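Local coordinates for protein enoyl CoA hydratase/isomerase (Crotonase) (Legionella pneumophila subsp. pneumophila, PDB 3I47) that is a crotonase-family protein that probably hydrates enoyl-CoA thioesters, or isomerises related acyl-CoA substrates, at residues 7-17 and 46-57; 89-97 and 115-123. All coordinates share one frame; numbering follows the deposited sequence. Where two conformers were deposited one is given.

Interaction 1 (7-17 and 46-57); sequences LYEIQDKVGLL and DTNVRVIVLKAN
The Arg50 guanidinium carries the side chain of Lys13 on one face: Lys13 CD sits 3.4 Å above the guanidinium plane, offset toward its rim. The two chains run side by side in the same direction, but Lys13 bends at its end (chi4 -61°), and its NZ stays 4.5 Å from Arg50 NH2. This like-charge proximity is probably eased by carbonyl partners, since Arg50 NH1 and NH2 donate to Ser201 O and Trp259 O, while a water links Lys13 NZ to Thr47 O. The Tyr8 ring meets a different water in its plane, at the edge; this water lies 2.6 Å from Tyr8 OH and donates to Asp46 OD2 at 2.7 Å.

Lys13 O takes two backbone donors, Arg50 N at 2.7 Å and Val51 N at 3.2 Å. The second lies in the carbonyl plane, whereas the first is tilted 20° from it. From this fork a parallel ladder continues: Gly15 N to Val51 O, Val53 N to Gly15 O, Leu17 N to Val53 O and Lys55 N to Leu17 O. The strand axes diverge by only 19°, as expected for neighbouring strands of the beta-alpha-beta unit 14-19, 30-45, 51-56 in the crotonase fold.

Side chains sort by sheet face. Val14, Leu16, Val51 and Val53 share one, where Leu16 CD2 rests 3.7 Å from Val53 CB and helix 189-201 covers Val14, Leu16 and Val51. On the other face, Leu17 CD2 lies alongside Leu54 CD2 at 3.8 Å, and helix 30-45 packs against Leu17 and Ile52.

Interaction 2 (89-97 and 115-123); sequences GNLMYSISQ and AGLAAACDI
Ser96, whose CA lies 4.0 Å from Ala120 O across the contact, turns its hydroxyl back on its own helix: Ser96 OG donates to Tyr93 O at 2.7 Å. The same carbonyl accepts Gln97 N, so Tyr93 O is held twice, and the serine donor reaches it tilted 20° from the carbonyl plane. This side-chain-to-backbone bond lies in the last turns of helix 78-97, which packs against helix 113-120 in the core of the crotonase fold. The short helical axes run in roughly the same sense, 25° apart, with a closest approach of 9.5 Å. By analogy with crotonase relatives, the N-terminal end of helix 113-120 probably faces the oxyanion hole that polarises the thioester carbonyl.

Across the interface mostly apolar side-chain atoms meet. Leu117 offers a single methyl, CD2, to two residues of the facing helix: Ile95 CD1 approaches it to 3.8 Å and Leu91 CD2 to 4.0 Å, with both side chains crossing that of Leu117 at about a right angle. Met92, modelled in two conformers, also brings its sulfur to this methyl in one of them, a contact that is correspondingly doubtful.

Ile95 uses its two branches differently. With CG1 beside the backbone N (chi1 -68°), it sends CD1 to Leu117, while CG2, on the branch opposite that N, meets the end of the second helix. There Ile95 CG2 is 3.9 Å from Ala120 CB and 3.5 Å from Ala120 O. Cys121 is the first residue to leave helical geometry, and its side chain touches Thr102 and Ala104 of the sheet; its SG atom also lies 3.9 Å from Ile95 CG2.

In the fold
From the N terminus, the hairpin of strands 6-11 and 14-19 comes first; the chain then passes through helix 30-45 and returns as strand 51-56, so interaction 1 closes that loop. Only afterwards does helix 78-97 begin, and interaction 2 closes a second, shorter loop through strands 102-106 and 109-111 to helix 113-120. The two contacts follow in series, neither nested nor crossed. Their centres are about 15 Å apart, yet they meet at Leu54, whose CD1 lies 3.7 Å from Cys121 SG and 3.8 Å from Ile95 CD1. Through Leu54, strand 51-56 of the central sheet thus packs against helix 78-97 and the end of helix 113-120.

Interaction 1 (7-17 and 46-57)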
# COMPACT_ATOMS: atom_id res chain seq x y z
N LEU A 7 -12.40 3.48 9.67
CA LEU A 7 -13.59 2.94 9.05
C LEU A 7 -13.23 1.78 8.14
O LEU A 7 -12.13 1.72 7.60
CB LEU A 7 -14.33 4.03 8.26
CG LEU A 7 -14.67 5.31 9.03
CD1 LEU A 7 -15.22 6.37 8.09
CD2 LEU A 7 -15.64 5.04 10.19
N TYR A 8 -14.14 0.83 8.02
CA TYR A 8 -13.92 -0.33 7.16
C TYR A 8 -15.21 -0.71 6.46
O TYR A 8 -16.23 -0.95 7.12
CB TYR A 8 -13.37 -1.50 7.98
CG TYR A 8 -13.13 -2.77 7.20
CD1 TYR A 8 -12.34 -2.75 6.04
CD2 TYR A 8 -13.67 -3.99 7.62
CE1 TYR A 8 -12.12 -3.92 5.31
CE2 TYR A 8 -13.45 -5.15 6.91
CZ TYR A 8 -12.67 -5.11 5.76
OH TYR A 8 -12.45 -6.28 5.06
N GLU A 9 -15.18 -0.74 5.13
CA GLU A 9 -16.34 -1.18 4.34
C GLU A 9 -15.90 -1.87 3.06
O GLU A 9 -14.77 -1.66 2.60
CB GLU A 9 -17.29 -0.01 4.04
CG GLU A 9 -16.84 0.97 2.97
CD GLU A 9 -17.95 1.94 2.56
OE1 GLU A 9 -19.08 1.49 2.28
OE2 GLU A 9 -17.68 3.17 2.51
N ILE A 10 -16.79 -2.69 2.51
CA ILE A 10 -16.55 -3.38 1.25
C ILE A 10 -17.53 -2.87 0.19
O ILE A 10 -18.74 -2.82 0.44
CB ILE A 10 -16.68 -4.91 1.41
CG1 ILE A 10 -15.67 -5.43 2.45
CG2 ILE A 10 -16.49 -5.64 0.07
CD1 ILE A 10 -16.01 -6.80 3.00
N GLN A 11 -16.99 -2.46 -0.96
CA GLN A 11 -17.79 -2.07 -2.13
C GLN A 11 -17.29 -2.83 -3.36
O GLN A 11 -16.12 -2.74 -3.68
CB GLN A 11 -17.61 -0.58 -2.45
CG GLN A 11 -18.16 0.42 -1.45
CD GLN A 11 -17.89 1.86 -1.87
OE1 GLN A 11 -17.69 2.15 -3.06
NE2 GLN A 11 -17.87 2.77 -0.90
N ASP A 12 -18.17 -3.55 -4.07
CA ASP A 12 -17.80 -4.18 -5.36
C ASP A 12 -16.41 -4.86 -5.32
O ASP A 12 -15.53 -4.59 -6.17
CB ASP A 12 -17.89 -3.16 -6.52
CG ASP A 12 -17.53 -3.77 -7.90
OD1 ASP A 12 -17.87 -4.95 -8.16
OD2 ASP A 12 -16.92 -3.06 -8.73
N LYS A 13 -16.22 -5.73 -4.33
CA LYS A 13 -15.01 -6.53 -4.13
C LYS A 13 -13.76 -5.74 -3.75
O LYS A 13 -12.65 -6.28 -3.75
CB LYS A 13 -14.74 -7.45 -5.34
CG LYS A 13 -15.93 -8.35 -5.65
CD LYS A 13 -15.59 -9.43 -6.67
CE LYS A 13 -16.79 -10.34 -6.94
NZ LYS A 13 -17.26 -11.06 -5.70
N VAL A 14 -13.97 -4.47 -3.37
CA VAL A 14 -12.88 -3.62 -2.87
C VAL A 14 -13.07 -3.38 -1.37
O VAL A 14 -14.09 -2.83 -0.94
CB VAL A 14 -12.81 -2.27 -3.63
CG1 VAL A 14 -11.64 -1.43 -3.12
CG2 VAL A 14 -12.67 -2.50 -5.12
N GLY A 15 -12.08 -3.78 -0.57
CA GLY A 15 -12.09 -3.48 0.87
C GLY A 15 -11.45 -2.13 1.09
O GLY A 15 -10.34 -1.89 0.62
N LEU A 16 -12.16 -1.25 1.79
CA LEU A 16 -11.71 0.13 1.98
C LEU A 16 -11.45 0.39 3.45
O LEU A 16 -12.37 0.30 4.27
CB LEU A 16 -12.79 1.09 1.47
CG LEU A 16 -13.24 0.96 0.01
CD1 LEU A 16 -14.58 1.63 -0.19
CD2 LEU A 16 -12.21 1.59 -0.88
N LEU A 17 -10.19 0.67 3.80
CA LEU A 17 -9.83 1.08 5.16
C LEU A 17 -9.62 2.57 5.12
O LEU A 17 -8.78 3.05 4.35
CB LEU A 17 -8.54 0.39 5.63
CG LEU A 17 -8.51 -1.07 6.10
CD1 LEU A 17 -8.68 -2.06 4.96
CD2 LEU A 17 -7.20 -1.31 6.84
N ASP A 46 -10.87 -12.20 3.78
CA ASP A 46 -12.26 -12.17 3.31
C ASP A 46 -12.34 -12.51 1.82
O ASP A 46 -11.88 -11.74 0.98
CB ASP A 46 -12.88 -10.79 3.56
CG ASP A 46 -14.39 -10.76 3.35
OD1 ASP A 46 -14.95 -11.69 2.74
OD2 ASP A 46 -15.02 -9.79 3.81
N THR A 47 -12.95 -13.65 1.50
CA THR A 47 -13.08 -14.06 0.10
C THR A 47 -13.93 -13.11 -0.74
O THR A 47 -13.87 -13.15 -1.97
CB THR A 47 -13.63 -15.51 -0.04
OG1 THR A 47 -14.89 -15.61 0.61
CG2 THR A 47 -12.67 -16.53 0.56
N ASN A 48 -14.71 -12.25 -0.09
CA ASN A 48 -15.49 -11.22 -0.78
C ASN A 48 -14.66 -10.00 -1.23
O ASN A 48 -15.16 -9.14 -1.96
CB ASN A 48 -16.67 -10.75 0.09
CG ASN A 48 -17.68 -11.85 0.33
OD1 ASN A 48 -18.02 -12.62 -0.58
ND2 ASN A 48 -18.18 -11.94 1.55
N VAL A 49 -13.41 -9.95 -0.80
CA VAL A 49 -12.51 -8.84 -1.12
C VAL A 49 -11.43 -9.31 -2.10
O VAL A 49 -10.77 -10.31 -1.85
CB VAL A 49 -11.85 -8.26 0.16
CG1 VAL A 49 -10.78 -7.20 -0.18
CG2 VAL A 49 -12.90 -7.65 1.06
N ARG A 50 -11.28 -8.59 -3.21
CA ARG A 50 -10.20 -8.84 -4.16
C ARG A 50 -9.11 -7.80 -4.09
O ARG A 50 -7.95 -8.11 -4.36
CB ARG A 50 -10.73 -8.92 -5.60
CG ARG A 50 -11.53 -10.18 -5.90
CD ARG A 50 -12.01 -10.20 -7.33
NE ARG A 50 -12.85 -11.38 -7.58
CZ ARG A 50 -13.59 -11.56 -8.67
NH1 ARG A 50 -13.60 -10.65 -9.63
NH2 ARG A 50 -14.34 -12.65 -8.78
N VAL A 51 -9.48 -6.55 -3.77
CA VAL A 51 -8.50 -5.44 -3.78
C VAL A 51 -8.67 -4.68 -2.48
O VAL A 51 -9.79 -4.50 -2.01
CB VAL A 51 -8.74 -4.49 -4.99
CG1 VAL A 51 -7.80 -3.25 -4.96
CG2 VAL A 51 -8.58 -5.26 -6.33
N ILE A 52 -7.55 -4.25 -1.90
CA ILE A 52 -7.57 -3.49 -0.64
C ILE A 52 -7.07 -2.07 -0.86
O ILE A 52 -6.02 -1.87 -1.46
CB ILE A 52 -6.70 -4.20 0.40
CG1 ILE A 52 -7.28 -5.59 0.69
CG2 ILE A 52 -6.64 -3.39 1.71
CD1 ILE A 52 -6.35 -6.50 1.50
N VAL A 53 -7.84 -1.10 -0.38
CA VAL A 53 -7.47 0.32 -0.46
C VAL A 53 -7.29 0.91 0.94
O VAL A 53 -8.16 0.75 1.79
CB VAL A 53 -8.55 1.15 -1.23
CG1 VAL A 53 -8.25 2.63 -1.19
CG2 VAL A 53 -8.63 0.69 -2.67
N LEU A 54 -6.15 1.55 1.16
CA LEU A 54 -5.93 2.36 2.37
C LEU A 54 -6.07 3.82 1.99
O LEU A 54 -5.35 4.32 1.12
CB LEU A 54 -4.52 2.13 2.93
CG LEU A 54 -4.01 0.70 3.13
CD1 LEU A 54 -2.59 0.71 3.74
CD2 LEU A 54 -4.96 -0.16 3.98
N LYS A 55 -7.01 4.52 2.63
CA LYS A 55 -7.25 5.92 2.34
C LYS A 55 -7.54 6.67 3.62
O LYS A 55 -7.43 6.10 4.70
CB LYS A 55 -8.38 6.09 1.31
CG LYS A 55 -9.78 5.59 1.74
CD LYS A 55 -10.77 5.77 0.59
CE LYS A 55 -12.17 5.30 0.95
NZ LYS A 55 -12.82 6.26 1.91
N ALA A 56 -7.88 7.95 3.49
CA ALA A 56 -8.02 8.81 4.66
C ALA A 56 -9.06 9.88 4.42
O ALA A 56 -9.24 10.35 3.29
CB ALA A 56 -6.67 9.46 5.00
N ASN A 57 -9.74 10.27 5.49
CA ASN A 57 -10.60 11.45 5.49
C ASN A 57 -9.86 12.65 6.08
O ASN A 57 -8.78 12.51 6.64
CB ASN A 57 -11.88 11.18 6.29
CG ASN A 57 -12.83 10.24 5.57
OD1 ASN A 57 -12.85 10.16 4.34
ND2 ASN A 57 -13.64 9.51 6.35
O HOH W 1 -13.89 -8.35 5.84
O HOH W 2 -15.52 5.23 1.53
O HOH W 3 -14.53 -11.88 -4.55

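Interaction 2 (89-97 and 115-123)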
# COMPACT_ATOMS: atom_id res chain seq x y z
N GLY A 89 5.88 -2.03 12.43
CA GLY A 89 6.65 -3.07 11.72
C GLY A 89 5.77 -4.22 11.24
O GLY A 89 5.86 -4.63 10.08
N ASN A 90 4.90 -4.72 12.11
CA ASN A 90 3.99 -5.79 11.70
C ASN A 90 2.93 -5.34 10.70
O ASN A 90 2.59 -6.10 9.79
CB ASN A 90 3.33 -6.41 12.93
CG ASN A 90 4.24 -7.41 13.60
OD1 ASN A 90 4.76 -8.31 12.95
ND2 ASN A 90 4.41 -7.27 14.91
N LEU A 91 2.45 -4.10 10.85
CA LEU A 91 1.49 -3.56 9.88
C LEU A 91 2.10 -3.49 8.48
O LEU A 91 1.50 -3.96 7.52
CB LEU A 91 0.97 -2.17 10.31
CG LEU A 91 0.06 -1.46 9.29
CD1 LEU A 91 -1.23 -2.28 8.99
CD2 LEU A 91 -0.28 -0.05 9.77
N MET A 92 3.29 -2.91 8.38
CA MET A 92 3.91 -2.76 7.07
C MET A 92 4.23 -4.12 6.46
O MET A 92 4.04 -4.33 5.25
CB MET A 92 5.15 -1.88 7.16
CG MET A 92 4.83 -0.48 7.67
SD MET A 92 4.50 0.71 6.37
CE MET A 92 6.13 0.83 5.67
N TYR A 93 4.70 -5.05 7.29
CA TYR A 93 5.00 -6.39 6.81
C TYR A 93 3.73 -7.05 6.28
O TYR A 93 3.72 -7.60 5.17
CB TYR A 93 5.65 -7.24 7.90
CG TYR A 93 6.08 -8.59 7.42
CD1 TYR A 93 7.11 -8.72 6.50
CD2 TYR A 93 5.46 -9.74 7.89
CE1 TYR A 93 7.53 -9.98 6.06
CE2 TYR A 93 5.86 -11.01 7.45
CZ TYR A 93 6.90 -11.11 6.54
OH TYR A 93 7.30 -12.36 6.10
N SER A 94 2.65 -6.96 7.06
CA SER A 94 1.38 -7.54 6.66
C SER A 94 0.86 -6.96 5.34
O SER A 94 0.35 -7.71 4.49
CB SER A 94 0.37 -7.39 7.79
OG SER A 94 0.75 -8.25 8.85
N ILE A 95 0.99 -5.64 5.16
CA ILE A 95 0.60 -5.02 3.88
C ILE A 95 1.43 -5.65 2.74
O ILE A 95 0.88 -6.09 1.72
CB ILE A 95 0.81 -3.47 3.88
CG1 ILE A 95 -0.18 -2.80 4.84
CG2 ILE A 95 0.61 -2.91 2.45
CD1 ILE A 95 0.23 -1.37 5.20
N SER A 96 2.74 -5.71 2.94
CA SER A 96 3.65 -6.18 1.88
C SER A 96 3.43 -7.65 1.52
O SER A 96 3.69 -8.08 0.37
CB SER A 96 5.11 -5.95 2.27
OG SER A 96 5.55 -6.86 3.26
N GLN A 97 2.97 -8.43 2.50
CA GLN A 97 2.71 -9.86 2.34
C GLN A 97 1.32 -10.21 1.79
O GLN A 97 1.04 -11.38 1.51
CB GLN A 97 2.91 -10.58 3.67
CG GLN A 97 4.38 -10.70 4.08
CD GLN A 97 5.13 -11.71 3.23
OE1 GLN A 97 4.76 -12.89 3.17
NE2 GLN A 97 6.19 -11.26 2.57
N ALA A 115 3.95 8.11 4.95
CA ALA A 115 4.68 7.99 3.69
C ALA A 115 5.15 6.56 3.47
O ALA A 115 5.19 6.07 2.34
CB ALA A 115 5.87 8.94 3.68
N GLY A 116 5.49 5.89 4.56
CA GLY A 116 5.86 4.48 4.48
C GLY A 116 4.72 3.60 4.01
O GLY A 116 4.94 2.66 3.24
N LEU A 117 3.49 3.87 4.46
CA LEU A 117 2.35 3.06 4.02
C LEU A 117 2.19 3.08 2.51
O LEU A 117 1.89 2.04 1.91
CB LEU A 117 1.04 3.52 4.67
CG LEU A 117 0.89 3.40 6.18
CD1 LEU A 117 -0.55 3.75 6.53
CD2 LEU A 117 1.25 2.00 6.70
N ALA A 118 2.40 4.24 1.89
CA ALA A 118 2.34 4.37 0.43
C ALA A 118 3.36 3.45 -0.23
O ALA A 118 3.07 2.81 -1.23
CB ALA A 118 2.56 5.83 -0.00
N ALA A 119 4.56 3.36 0.34
CA ALA A 119 5.60 2.49 -0.20
C ALA A 119 5.33 1.00 0.01
O ALA A 119 5.73 0.17 -0.81
CB ALA A 119 6.97 2.88 0.38
N ALA A 120 4.66 0.63 1.10
CA ALA A 120 4.40 -0.77 1.40
C ALA A 120 3.32 -1.35 0.50
O ALA A 120 3.32 -2.55 0.21
CB ALA A 120 3.97 -0.92 2.87
N CYS A 121 2.39 -0.49 0.09
CA CYS A 121 1.32 -0.91 -0.84
C CYS A 121 1.90 -1.15 -2.23
O CYS A 121 2.95 -0.61 -2.58
CB CYS A 121 0.23 0.16 -0.92
SG CYS A 121 -0.79 0.24 0.58
N ASP A 122 1.21 -1.96 -3.02
CA ASP A 122 1.67 -2.21 -4.40
C ASP A 122 1.63 -0.93 -5.23
O ASP A 122 2.51 -0.68 -6.06
CB ASP A 122 0.78 -3.22 -5.13
CG ASP A 122 0.80 -4.59 -4.51
OD1 ASP A 122 1.87 -5.08 -4.09
OD2 ASP A 122 -0.29 -5.19 -4.47
N ILE A 123 0.58 -0.14 -5.02
CA ILE A 123 0.27 1.01 -5.85
C ILE A 123 -0.09 2.17 -4.94
O ILE A 123 -0.80 1.97 -3.96
CB ILE A 123 -0.94 0.73 -6.78
CG1 ILE A 123 -0.65 -0.44 -7.73
CG2 ILE A 123 -1.34 2.00 -7.55
CD1 ILE A 123 -1.94 -1.07 -8.30
O HOH W 4 0.93 -5.68 -0.95